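Local coordinates for 2-hydroxyhepta-2,4-diene-1,7-dioate isomerase (Corynebacterium glutamicum, PDB 4DBF), which probably acts as a magnesium-dependent oxaloacetate decarboxylase of the FAH family, to which isomerase activity is also assigned, at residues 69-78 with 190-198; 118-127 with 280-288. All coordinates share one frame; numbering follows the deposited sequence.

Contact 1: 69-78 with 190-198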
ATOM      1  N   LEU A  69       4.580  21.880  23.950  1.00 29.26           N
ATOM      2  CA  LEU A  69       4.131  20.602  23.446  1.00 30.72           C
ATOM      3  C   LEU A  69       2.868  20.111  24.121  1.00 31.35           C
ATOM      4  O   LEU A  69       2.039  19.523  23.491  1.00 29.87           O
ATOM      5  CB  LEU A  69       5.216  19.554  23.540  1.00 30.51           C
ATOM      6  CG  LEU A  69       4.947  18.259  22.791  1.00 32.38           C
ATOM      7  CD1 LEU A  69       4.435  18.502  21.400  1.00 29.66           C
ATOM      8  CD2 LEU A  69       6.153  17.379  22.751  1.00 30.28           C
ATOM      9  N   LYS A  70       2.761  20.390  25.413  1.00 32.39           N
ATOM     10  CA  LYS A  70       1.596  20.101  26.211  1.00 34.41           C
ATOM     11  C   LYS A  70       0.296  20.735  25.729  1.00 33.38           C
ATOM     12  O   LYS A  70      -0.733  20.250  26.043  1.00 34.28           O
ATOM     13  CB  LYS A  70       1.854  20.437  27.692  1.00 35.74           C
ATOM     14  CG  LYS A  70       1.725  21.900  28.034  1.00 40.28           C
ATOM     15  CD  LYS A  70       1.556  22.152  29.516  1.00 45.07           C
ATOM     16  CE  LYS A  70       2.046  23.532  29.882  1.00 49.41           C
ATOM     17  NZ  LYS A  70       1.295  24.644  29.240  1.00 50.29           N
ATOM     18  N   ASP A  71       0.363  21.802  24.954  1.00 32.37           N
ATOM     19  CA  ASP A  71      -0.824  22.489  24.450  1.00 31.61           C
ATOM     20  C   ASP A  71      -1.269  22.057  23.044  1.00 30.37           C
ATOM     21  O   ASP A  71      -2.183  22.602  22.497  1.00 29.29           O
ATOM     22  CB  ASP A  71      -0.614  23.997  24.380  1.00 32.52           C
ATOM     23  CG  ASP A  71      -0.250  24.644  25.708  1.00 36.32           C
ATOM     24  OD1 ASP A  71      -0.265  24.043  26.745  1.00 36.34           O
ATOM     25  OD2 ASP A  71       0.076  25.818  25.667  1.00 41.19           O
ATOM     26  N   VAL A  72      -0.566  21.126  22.444  1.00 27.61           N
ATOM     27  CA  VAL A  72      -0.960  20.586  21.165  1.00 25.75           C
ATOM     28  C   VAL A  72      -0.970  19.063  21.251  1.00 25.10           C
ATOM     29  O   VAL A  72      -0.713  18.534  22.278  1.00 23.94           O
ATOM     30  CB  VAL A  72      -0.036  21.033  20.064  1.00 26.94           C
ATOM     31  CG1 VAL A  72      -0.093  22.527  19.887  1.00 27.88           C
ATOM     32  CG2 VAL A  72       1.354  20.551  20.326  1.00 26.28           C
ATOM     33  N   ARG A  73      -1.265  18.384  20.151  1.00 24.10           N
ATOM     34  CA  ARG A  73      -1.416  16.985  20.121  0.50 23.92           C
ATOM     35  C   ARG A  73      -0.583  16.258  19.088  1.00 22.83           C
ATOM     36  O   ARG A  73      -0.782  16.626  17.980  1.00 24.07           O
ATOM     37  CB  ARG A  73      -2.838  16.656  19.819  0.50 23.92           C
ATOM     38  CG  ARG A  73      -3.585  16.001  20.910  0.50 28.14           C
ATOM     39  CD  ARG A  73      -4.965  15.560  20.431  0.50 31.30           C
ATOM     40  NE  ARG A  73      -5.973  16.579  20.686  0.50 30.59           N
ATOM     41  CZ  ARG A  73      -6.301  17.031  21.878  0.50 35.54           C
ATOM     42  NH1 ARG A  73      -5.708  16.585  22.962  0.50 37.33           N
ATOM     43  NH2 ARG A  73      -7.232  17.938  21.988  0.50 36.27           N
ATOM     44  N   LEU A  74       0.371  15.412  19.386  1.00 21.82           N
ATOM     45  CA  LEU A  74       1.142  14.728  18.396  1.00 20.37           C
ATOM     46  C   LEU A  74       0.274  13.841  17.531  1.00 20.05           C
ATOM     47  O   LEU A  74      -0.577  13.198  18.004  1.00 19.21           O
ATOM     48  CB  LEU A  74       2.177  13.879  19.081  1.00 21.66           C
ATOM     49  CG  LEU A  74       3.308  14.673  19.681  1.00 22.21           C
ATOM     50  CD1 LEU A  74       4.143  13.812  20.564  1.00 22.27           C
ATOM     51  CD2 LEU A  74       4.150  15.294  18.604  1.00 19.61           C
ATOM     52  N   LEU A  75       0.530  13.855  16.255  1.00 18.41           N
ATOM     53  CA  LEU A  75      -0.098  12.967  15.294  1.00 20.93           C
ATOM     54  C   LEU A  75       0.957  12.016  14.737  1.00 19.77           C
ATOM     55  O   LEU A  75       2.073  12.178  14.994  1.00 21.07           O
ATOM     56  CB  LEU A  75      -0.716  13.751  14.149  1.00 17.94           C
ATOM     57  CG  LEU A  75      -1.664  14.899  14.458  1.00 21.81           C
ATOM     58  CD1 LEU A  75      -2.074  15.636  13.218  1.00 20.88           C
ATOM     59  CD2 LEU A  75      -2.873  14.429  15.202  1.00 21.73           C
ATOM     60  N   ALA A  76       0.564  11.039  13.960  1.00 20.87           N
ATOM     61  CA  ALA A  76       1.527  10.243  13.233  1.00 20.56           C
ATOM     62  C   ALA A  76       2.404  11.223  12.490  1.00 21.03           C
ATOM     63  O   ALA A  76       1.917  12.059  11.861  1.00 22.23           O
ATOM     64  CB  ALA A  76       0.834   9.317  12.268  1.00 18.90           C
ATOM     65  N   PRO A  77       3.707  11.091  12.595  1.00 21.04           N
ATOM     66  CA  PRO A  77       4.609  12.071  12.025  1.00 22.36           C
ATOM     67  C   PRO A  77       4.674  12.122  10.512  1.00 23.25           C
ATOM     68  O   PRO A  77       5.207  13.023  10.011  1.00 23.15           O
ATOM     69  CB  PRO A  77       5.955  11.718  12.639  1.00 22.88           C
ATOM     70  CG  PRO A  77       5.856  10.329  13.015  1.00 21.76           C
ATOM     71  CD  PRO A  77       4.434  10.114  13.401  1.00 22.47           C
ATOM     72  N   MET A  78       4.117  11.162   9.820  1.00 22.34           N
ATOM     73  CA  MET A  78       4.000  11.174   8.372  1.00 26.13           C
ATOM     74  C   MET A  78       2.670  10.572   7.919  1.00 26.39           C
ATOM     75  O   MET A  78       2.076   9.807   8.608  1.00 25.83           O
ATOM     76  CB  MET A  78       5.038  10.293   7.692  1.00 27.57           C
ATOM     77  CG  MET A  78       6.425  10.846   7.589  1.00 31.65           C
ATOM     78  SD  MET A  78       6.653  12.310   6.604  1.00 38.57           S
ATOM     79  CE  MET A  78       8.001  13.006   7.506  1.00 29.66           C
ATOM     80  N   GLY A 190      -1.518   0.288  12.711  1.00 21.25           N
ATOM     81  CA  GLY A 190      -0.133   0.783  12.595  1.00 19.75           C
ATOM     82  C   GLY A 190       0.111   2.105  13.346  1.00 19.33           C
ATOM     83  O   GLY A 190       0.525   3.092  12.722  1.00 19.74           O
ATOM     84  N   PRO A 191      -0.039   2.126  14.657  1.00 19.50           N
ATOM     85  CA  PRO A 191       0.510   3.349  15.307  1.00 20.31           C
ATOM     86  C   PRO A 191       1.987   3.701  15.000  1.00 19.60           C
ATOM     87  O   PRO A 191       2.841   2.804  14.930  1.00 20.21           O
ATOM     88  CB  PRO A 191       0.356   3.089  16.777  1.00 21.17           C
ATOM     89  CG  PRO A 191      -0.694   1.941  16.856  1.00 21.54           C
ATOM     90  CD  PRO A 191      -0.459   1.110  15.642  1.00 18.62           C
ATOM     91  N   ILE A 192       2.246   4.968  14.748  1.00 17.24           N
ATOM     92  CA  ILE A 192       3.579   5.480  14.494  1.00 18.59           C
ATOM     93  C   ILE A 192       3.856   6.789  15.248  1.00 19.82           C
ATOM     94  O   ILE A 192       3.002   7.605  15.343  1.00 19.37           O
ATOM     95  CB  ILE A 192       3.813   5.717  13.008  1.00 17.94           C
ATOM     96  CG1 ILE A 192       3.598   4.451  12.225  1.00 20.94           C
ATOM     97  CG2 ILE A 192       5.208   6.161  12.752  1.00 23.65           C
ATOM     98  CD1 ILE A 192       3.532   4.677  10.745  1.00 29.13           C
ATOM     99  N   GLY A 193       5.066   6.928  15.759  1.00 18.56           N
ATOM    100  CA  GLY A 193       5.446   8.066  16.547  1.00 20.04           C
ATOM    101  C   GLY A 193       6.511   7.795  17.564  1.00 21.59           C
ATOM    102  O   GLY A 193       7.035   6.737  17.607  1.00 21.65           O
ATOM    103  N   PRO A 194       6.809   8.770  18.399  1.00 23.54           N
ATOM    104  CA  PRO A 194       6.061  10.019  18.487  1.00 23.31           C
ATOM    105  C   PRO A 194       6.537  11.148  17.595  1.00 23.32           C
ATOM    106  O   PRO A 194       5.848  12.095  17.453  1.00 22.30           O
ATOM    107  CB  PRO A 194       6.301  10.442  19.916  1.00 24.00           C
ATOM    108  CG  PRO A 194       7.630   9.948  20.192  1.00 24.83           C
ATOM    109  CD  PRO A 194       7.716   8.624  19.534  1.00 22.00           C
ATOM    110  N   TRP A 195       7.713  11.016  17.040  1.00 20.50           N
ATOM    111  CA  TRP A 195       8.271  11.962  16.134  1.00 20.43           C
ATOM    112  C   TRP A 195       9.404  11.302  15.438  1.00 20.63           C
ATOM    113  O   TRP A 195       9.714  10.191  15.734  1.00 21.02           O
ATOM    114  CB  TRP A 195       8.739  13.205  16.872  1.00 20.59           C
ATOM    115  CG  TRP A 195       9.520  12.889  18.100  1.00 23.20           C
ATOM    116  CD1 TRP A 195      10.701  12.218  18.188  1.00 25.56           C
ATOM    117  CD2 TRP A 195       9.162  13.188  19.470  1.00 24.28           C
ATOM    118  NE1 TRP A 195      11.086  12.104  19.467  1.00 26.67           N
ATOM    119  CE2 TRP A 195      10.206  12.660  20.277  1.00 25.15           C
ATOM    120  CE3 TRP A 195       8.130  13.814  20.066  1.00 22.34           C
ATOM    121  CZ2 TRP A 195      10.199  12.785  21.629  1.00 24.93           C
ATOM    122  CZ3 TRP A 195       8.120  13.928  21.420  1.00 28.03           C
ATOM    123  CH2 TRP A 195       9.139  13.429  22.187  1.00 26.38           C
ATOM    124  N   ILE A 196      10.009  11.971  14.495  1.00 19.06           N
ATOM    125  CA  ILE A 196      11.024  11.373  13.686  1.00 19.73           C
ATOM    126  C   ILE A 196      12.405  11.958  14.156  1.00 22.91           C
ATOM    127  O   ILE A 196      12.614  13.187  14.150  1.00 22.88           O
ATOM    128  CB  ILE A 196      10.786  11.693  12.234  1.00 18.42           C
ATOM    129  CG1 ILE A 196       9.461  10.988  11.757  1.00 18.32           C
ATOM    130  CG2 ILE A 196      12.007  11.252  11.368  1.00 21.11           C
ATOM    131  CD1 ILE A 196       9.030  11.539  10.455  1.00 20.09           C
ATOM    132  N   GLU A 197      13.290  11.068  14.597  1.00 22.54           N
ATOM    133  CA  GLU A 197      14.633  11.486  15.065  1.00 24.16           C
ATOM    134  C   GLU A 197      15.559  11.475  13.858  1.00 23.49           C
ATOM    135  O   GLU A 197      15.851  10.413  13.316  1.00 23.21           O
ATOM    136  CB  GLU A 197      15.176  10.551  16.150  1.00 25.53           C
ATOM    137  CG  GLU A 197      16.665  10.888  16.575  1.00 27.62           C
ATOM    138  CD  GLU A 197      16.789  12.358  17.047  1.00 25.05           C
ATOM    139  OE1 GLU A 197      16.259  12.696  18.126  1.00 29.66           O
ATOM    140  OE2 GLU A 197      17.350  13.202  16.339  1.00 27.96           O
ATOM    141  N   THR A 198      16.020  12.645  13.433  1.00 24.10           N
ATOM    142  CA  THR A 198      16.823  12.740  12.190  1.00 26.43           C
ATOM    143  C   THR A 198      18.356  12.593  12.511  1.00 28.62           C
ATOM    144  O   THR A 198      19.163  12.334  11.627  1.00 28.84           O
ATOM    145  CB  THR A 198      16.630  14.057  11.458  1.00 26.73           C
ATOM    146  OG1 THR A 198      17.251  15.116  12.219  1.00 30.09           O
ATOM    147  CG2 THR A 198      15.093  14.351  11.209  1.00 25.98           C
TER
HETATM  148  O   HOH W   1       4.349  13.481  15.317  1.00 19.50           O

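Contact 2: 118-127 with 280-288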
ATOM      1  N   THR A 118      -1.939   5.245  12.443  1.00 20.46           N
ATOM      2  CA  THR A 118      -2.480   6.180  13.404  1.00 22.20           C
ATOM      3  C   THR A 118      -1.378   6.801  14.282  1.00 22.69           C
ATOM      4  O   THR A 118      -0.235   6.450  14.168  1.00 22.25           O
ATOM      5  CB  THR A 118      -3.627   5.559  14.244  1.00 24.00           C
ATOM      6  OG1 THR A 118      -4.344   6.568  14.926  1.00 24.46           O
ATOM      7  CG2 THR A 118      -3.092   4.634  15.256  1.00 21.03           C
ATOM      8  N   GLY A 119      -1.751   7.726  15.133  1.00 21.43           N
ATOM      9  CA  GLY A 119      -0.769   8.438  15.899  1.00 22.28           C
ATOM     10  C   GLY A 119      -0.678   8.081  17.355  1.00 21.97           C
ATOM     11  O   GLY A 119      -1.403   7.258  17.814  1.00 23.34           O
ATOM     12  N   PRO A 120       0.198   8.751  18.077  1.00 20.85           N
ATOM     13  CA  PRO A 120       0.321   8.553  19.512  1.00 22.67           C
ATOM     14  C   PRO A 120      -0.976   8.814  20.240  1.00 23.88           C
ATOM     15  O   PRO A 120      -1.623   9.745  19.930  1.00 23.70           O
ATOM     16  CB  PRO A 120       1.354   9.566  19.910  1.00 23.69           C
ATOM     17  CG  PRO A 120       2.128   9.792  18.709  1.00 19.86           C
ATOM     18  CD  PRO A 120       1.227   9.634  17.562  1.00 22.05           C
ATOM     19  N   GLU A 121      -1.290   7.977  21.199  1.00 23.99           N
ATOM     20  CA  GLU A 121      -2.492   8.062  22.017  1.00 27.91           C
ATOM     21  C   GLU A 121      -3.826   7.772  21.346  1.00 28.00           C
ATOM     22  O   GLU A 121      -4.789   7.692  22.018  1.00 29.90           O
ATOM     23  CB  GLU A 121      -2.580   9.334  22.848  1.00 27.07           C
ATOM     24  CG  GLU A 121      -1.327   9.706  23.572  1.00 30.21           C
ATOM     25  CD  GLU A 121      -0.851   8.704  24.581  1.00 38.43           C
ATOM     26  OE1 GLU A 121      -1.619   7.874  25.056  1.00 39.99           O
ATOM     27  OE2 GLU A 121       0.313   8.773  24.939  1.00 41.48           O
ATOM     28  N   SER A 122      -3.856   7.571  20.047  1.00 27.81           N
ATOM     29  CA  SER A 122      -5.066   7.164  19.375  1.00 28.84           C
ATOM     30  C   SER A 122      -5.383   5.706  19.627  1.00 28.28           C
ATOM     31  O   SER A 122      -4.521   4.894  19.668  1.00 27.99           O
ATOM     32  CB  SER A 122      -4.925   7.323  17.886  1.00 29.58           C
ATOM     33  OG  SER A 122      -5.112   8.615  17.482  1.00 33.73           O
ATOM     34  N   PRO A 123      -6.644   5.383  19.761  1.00 27.55           N
ATOM     35  CA  PRO A 123      -7.003   4.012  20.071  1.00 27.33           C
ATOM     36  C   PRO A 123      -6.723   3.053  18.933  1.00 25.13           C
ATOM     37  O   PRO A 123      -6.935   3.342  17.787  1.00 25.06           O
ATOM     38  CB  PRO A 123      -8.494   4.089  20.343  1.00 27.57           C
ATOM     39  CG  PRO A 123      -8.800   5.496  20.534  1.00 29.34           C
ATOM     40  CD  PRO A 123      -7.817   6.248  19.728  1.00 29.62           C
ATOM     41  N   ILE A 124      -6.233   1.897  19.300  1.00 23.06           N
ATOM     42  CA  ILE A 124      -6.161   0.757  18.435  1.00 22.06           C
ATOM     43  C   ILE A 124      -7.534   0.089  18.499  1.00 21.32           C
ATOM     44  O   ILE A 124      -7.912  -0.430  19.490  1.00 24.81           O
ATOM     45  CB  ILE A 124      -5.101  -0.233  18.927  1.00 22.90           C
ATOM     46  CG1 ILE A 124      -3.713   0.375  18.849  1.00 20.76           C
ATOM     47  CG2 ILE A 124      -5.176  -1.514  18.152  1.00 21.61           C
ATOM     48  CD1 ILE A 124      -2.682  -0.326  19.670  1.00 23.37           C
ATOM     49  N   ARG A 125      -8.276   0.127  17.428  1.00 21.56           N
ATOM     50  CA  ARG A 125      -9.646  -0.361  17.452  1.00 22.77           C
ATOM     51  C   ARG A 125      -9.794  -1.749  16.855  1.00 23.49           C
ATOM     52  O   ARG A 125      -9.773  -1.926  15.684  1.00 24.88           O
ATOM     53  CB  ARG A 125     -10.583   0.621  16.775  1.00 20.75           C
ATOM     54  CG  ARG A 125     -10.383   2.034  17.246  1.00 24.00           C
ATOM     55  CD  ARG A 125     -11.190   3.020  16.460  1.00 27.90           C
ATOM     56  NE  ARG A 125     -12.527   3.026  16.975  1.00 35.61           N
ATOM     57  CZ  ARG A 125     -13.575   2.512  16.373  1.00 37.05           C
ATOM     58  NH1 ARG A 125     -13.480   1.955  15.208  1.00 38.69           N
ATOM     59  NH2 ARG A 125     -14.735   2.571  16.955  1.00 37.11           N
ATOM     60  N   ILE A 126      -9.989  -2.714  17.708  1.00 24.46           N
ATOM     61  CA  ILE A 126     -10.056  -4.084  17.298  1.00 26.53           C
ATOM     62  C   ILE A 126     -11.438  -4.543  16.887  1.00 27.48           C
ATOM     63  O   ILE A 126     -12.299  -4.608  17.688  1.00 28.99           O
ATOM     64  CB  ILE A 126      -9.574  -4.985  18.421  1.00 25.93           C
ATOM     65  CG1 ILE A 126      -8.178  -4.615  18.840  1.00 25.06           C
ATOM     66  CG2 ILE A 126      -9.641  -6.431  18.008  1.00 25.05           C
ATOM     67  CD1 ILE A 126      -7.818  -5.112  20.192  1.00 29.06           C
ATOM     68  N   PRO A 127     -11.645  -4.891  15.641  1.00 27.98           N
ATOM     69  CA  PRO A 127     -12.937  -5.459  15.254  1.00 27.16           C
ATOM     70  C   PRO A 127     -13.175  -6.853  15.810  1.00 27.62           C
ATOM     71  O   PRO A 127     -12.281  -7.528  16.211  1.00 25.70           O
ATOM     72  CB  PRO A 127     -12.900  -5.484  13.752  1.00 27.40           C
ATOM     73  CG  PRO A 127     -11.526  -5.175  13.374  1.00 29.57           C
ATOM     74  CD  PRO A 127     -10.695  -4.899  14.545  1.00 27.08           C
ATOM     75  N   LYS A 280       8.695   7.362  23.392  1.00 25.05           N
ATOM     76  CA  LYS A 280       7.677   6.351  23.715  1.00 25.71           C
ATOM     77  C   LYS A 280       6.468   6.502  22.812  1.00 24.62           C
ATOM     78  O   LYS A 280       6.073   7.613  22.499  1.00 24.09           O
ATOM     79  CB  LYS A 280       7.247   6.491  25.184  1.00 25.68           C
ATOM     80  CG  LYS A 280       8.287   5.962  26.164  1.00 30.43           C
ATOM     81  CD  LYS A 280       7.811   6.283  27.592  1.00 36.13           C
ATOM     82  CE  LYS A 280       8.841   5.831  28.610  1.00 42.15           C
ATOM     83  NZ  LYS A 280       8.475   6.349  29.972  1.00 45.45           N
ATOM     84  N   LEU A 281       5.904   5.389  22.393  1.00 22.78           N
ATOM     85  CA  LEU A 281       4.695   5.358  21.590  1.00 23.83           C
ATOM     86  C   LEU A 281       3.635   4.573  22.350  1.00 23.91           C
ATOM     87  O   LEU A 281       3.722   3.326  22.427  1.00 24.45           O
ATOM     88  CB  LEU A 281       4.969   4.738  20.183  1.00 22.67           C
ATOM     89  CG  LEU A 281       3.741   4.600  19.248  1.00 21.30           C
ATOM     90  CD1 LEU A 281       3.097   6.012  18.952  1.00 21.43           C
ATOM     91  CD2 LEU A 281       4.202   3.900  17.954  1.00 18.89           C
ATOM     92  N   GLY A 282       2.645   5.287  22.927  1.00 24.45           N
ATOM     93  CA  GLY A 282       1.587   4.661  23.782  1.00 23.40           C
ATOM     94  C   GLY A 282       0.248   4.740  23.064  1.00 22.93           C
ATOM     95  O   GLY A 282      -0.039   5.752  22.414  1.00 23.22           O
ATOM     96  N   ASN A 283      -0.565   3.678  23.159  1.00 22.03           N
ATOM     97  CA  ASN A 283      -1.918   3.691  22.592  1.00 22.94           C
ATOM     98  C   ASN A 283      -2.861   2.889  23.473  1.00 23.46           C
ATOM     99  O   ASN A 283      -2.529   1.773  23.922  1.00 22.53           O
ATOM    100  CB  ASN A 283      -1.947   3.079  21.162  1.00 22.37           C
ATOM    101  CG  ASN A 283      -1.155   3.908  20.154  1.00 23.14           C
ATOM    102  OD1 ASN A 283      -1.705   4.799  19.459  1.00 25.55           O
ATOM    103  ND2 ASN A 283       0.120   3.627  20.060  1.00 17.29           N
ATOM    104  N   PRO A 284      -4.077   3.436  23.686  1.00 24.29           N
ATOM    105  CA  PRO A 284      -5.063   2.628  24.332  1.00 24.83           C
ATOM    106  C   PRO A 284      -5.674   1.636  23.354  1.00 24.34           C
ATOM    107  O   PRO A 284      -5.621   1.807  22.112  1.00 25.65           O
ATOM    108  CB  PRO A 284      -6.078   3.669  24.865  1.00 24.78           C
ATOM    109  CG  PRO A 284      -6.063   4.731  23.777  1.00 27.01           C
ATOM    110  CD  PRO A 284      -4.593   4.767  23.304  1.00 25.73           C
ATOM    111  N   VAL A 285      -6.201   0.561  23.905  1.00 24.10           N
ATOM    112  CA  VAL A 285      -6.842  -0.469  23.098  1.00 25.20           C
ATOM    113  C   VAL A 285      -8.362  -0.509  23.360  1.00 26.60           C
ATOM    114  O   VAL A 285      -8.798  -0.524  24.532  1.00 27.31           O
ATOM    115  CB  VAL A 285      -6.215  -1.844  23.404  1.00 24.72           C
ATOM    116  CG1 VAL A 285      -6.852  -2.959  22.546  1.00 25.00           C
ATOM    117  CG2 VAL A 285      -4.622  -1.785  23.211  1.00 24.37           C
ATOM    118  N   VAL A 286      -9.144  -0.573  22.289  1.00 27.28           N
ATOM    119  CA  VAL A 286     -10.599  -0.668  22.374  1.00 28.90           C
ATOM    120  C   VAL A 286     -11.216  -1.682  21.413  1.00 30.57           C
ATOM    121  O   VAL A 286     -10.625  -1.998  20.392  1.00 30.61           O
ATOM    122  CB  VAL A 286     -11.295   0.724  22.200  1.00 28.56           C
ATOM    123  CG1 VAL A 286     -10.690   1.746  23.144  1.00 31.31           C
ATOM    124  CG2 VAL A 286     -11.211   1.255  20.781  1.00 26.61           C
ATOM    125  N   ASP A 287     -12.422  -2.197  21.729  1.00 31.91           N
ATOM    126  CA  ASP A 287     -13.158  -2.999  20.760  1.00 33.97           C
ATOM    127  C   ASP A 287     -13.736  -2.029  19.737  1.00 34.46           C
ATOM    128  O   ASP A 287     -14.285  -0.991  20.113  1.00 34.68           O
ATOM    129  CB  ASP A 287     -14.276  -3.808  21.434  1.00 35.04           C
ATOM    130  CG  ASP A 287     -13.758  -4.899  22.370  1.00 39.77           C
ATOM    131  OD1 ASP A 287     -14.354  -5.062  23.483  1.00 41.56           O
ATOM    132  OD2 ASP A 287     -12.746  -5.596  22.040  1.00 43.98           O
ATOM    133  N   ALA A 288     -13.553  -2.301  18.456  1.00 36.06           N
ATOM    134  CA  ALA A 288     -14.169  -1.497  17.409  1.00 38.89           C
ATOM    135  C   ALA A 288     -15.648  -1.824  17.407  1.00 41.14           C
ATOM    136  O   ALA A 288     -16.454  -0.905  17.364  1.00 43.26           O
ATOM    137  CB  ALA A 288     -13.561  -1.764  16.026  1.00 38.09           C
ATOM    138  OXT ALA A 288     -16.091  -2.997  17.459  1.00 44.38           O
TER
HETATM  139  O   HOH W   2       2.795   8.061  23.026  1.00 34.29           O
HETATM  140  O   HOH W   3     -12.960  -6.621  19.380  1.00 30.95           O

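Contact 1: 69-78 with 190-198
Pro77 packs its ring against Ile196, with CB 3.7 Å from Ile196 CG1 and the two side chains passing at a slant. The other end of the same ring reaches the preceding strand, where Pro77 CD sits 3.5 Å from Ile192 O. Met78 adds its methyl: the chain bends at chi2 (-64°), and CE comes to 3.5 Å from Ile196 CD1, a tight fit. Farther along, Leu74 CD1 touches Trp195 CE3 at 4.0 Å, and Leu69 CD2 approaches the neighbouring CZ3 of the indole. That indole is turned back over its own segment by chi1 of 46°, between backbone N and carbonyl carbon, and one face lies on Pro194 CG. A cis peptide precedes Pro194, where the chain turns a corner between residues 190-193 and 195-197. A water lies 2.6 Å from Leu75 O and 3.0 Å from Pro194 O and can donate to either. In the second shell, Arg22 makes a cation-pi contact with Trp195, and Arg25 NH1 holds Ala76 O. Ile192 O is buried without a hydrogen-bonding partner. With no direct hydrogen bond across, the Rv2993c-like N-terminal part and the fumarylacetoacetate hydrolase C-terminal part are joined here mainly by apolar packing of Pro77, Met78, Leu74 and Trp195.

Contact 2: 118-127 with 280-288
Ile126 and Val285 meet at the apolar centre, where CD1 of Ile126 presses to 3.3 Å from Val285 CG1, closer than ordinary van der Waals contact. Val285 CG1 lies anti to the backbone N (chi1 -179°), which directs this branch at the isoleucine. Ile124, on the same face, lays CD1 across Asn283 CB at 3.8 Å, and Pro191 and Val168 also pack against it. Near the turn, Leu281 CD1 meets Pro120 CG at about a right angle between the side chains. On the opposite face Arg125 passes at a slant to Val286, its CG 3.7 Å from Val286 CG2, then bends at chi3 (82°) so that Ala288 CA lies over one guanidinium face, displaced toward its rim.

Between these faces the backbones are joined by a parallel ladder: Ile124 N to Pro284 O, Val286 N to Ile124 O, Ile126 N to Val286 O at 2.8 Å, and Ala288 N to Ile126 O at 2.7 Å. The last donor stands well above the carbonyl plane, and a water can donate to Ile126 O or Asp287 OD2. At the other end Glu121 N bonds Gly282 O at 2.8 Å, while its carboxylate reaches Tyr270 OH through OE1 and a water through OE2. A type II turn from Gly119 to Ser122 leads into 124-126, an outermost strand, within this chain, of a five-stranded mixed sheet, paired in parallel with C-terminal strand 279-287.

Overall arrangement
The two contacts interlock along the chain, their segments alternating in sequence, and their centres lie 14 Å apart. Residues 190-192 of contact 1 run parallel to strand 117-118, and Thr118 of contact 2 probably bonds to them through both its N and its O: Ile192 N lies 2.9 Å from Thr118 O, and Gly190 O lies 3.3 Å from Thr118 N. Pro191 also packs against Leu281 and Ile124, so it belongs to contact 1 and touches contact 2. Neither contact supplies a ligand to the magnesium ion bound by Glu136, Glu138 and Asp167. The side chains of Ile192 and Leu281 are each about 12 Å from that ion and about 9 Å from those of Glu138 and Asp167, so both contacts lie near the metal site without contributing to it.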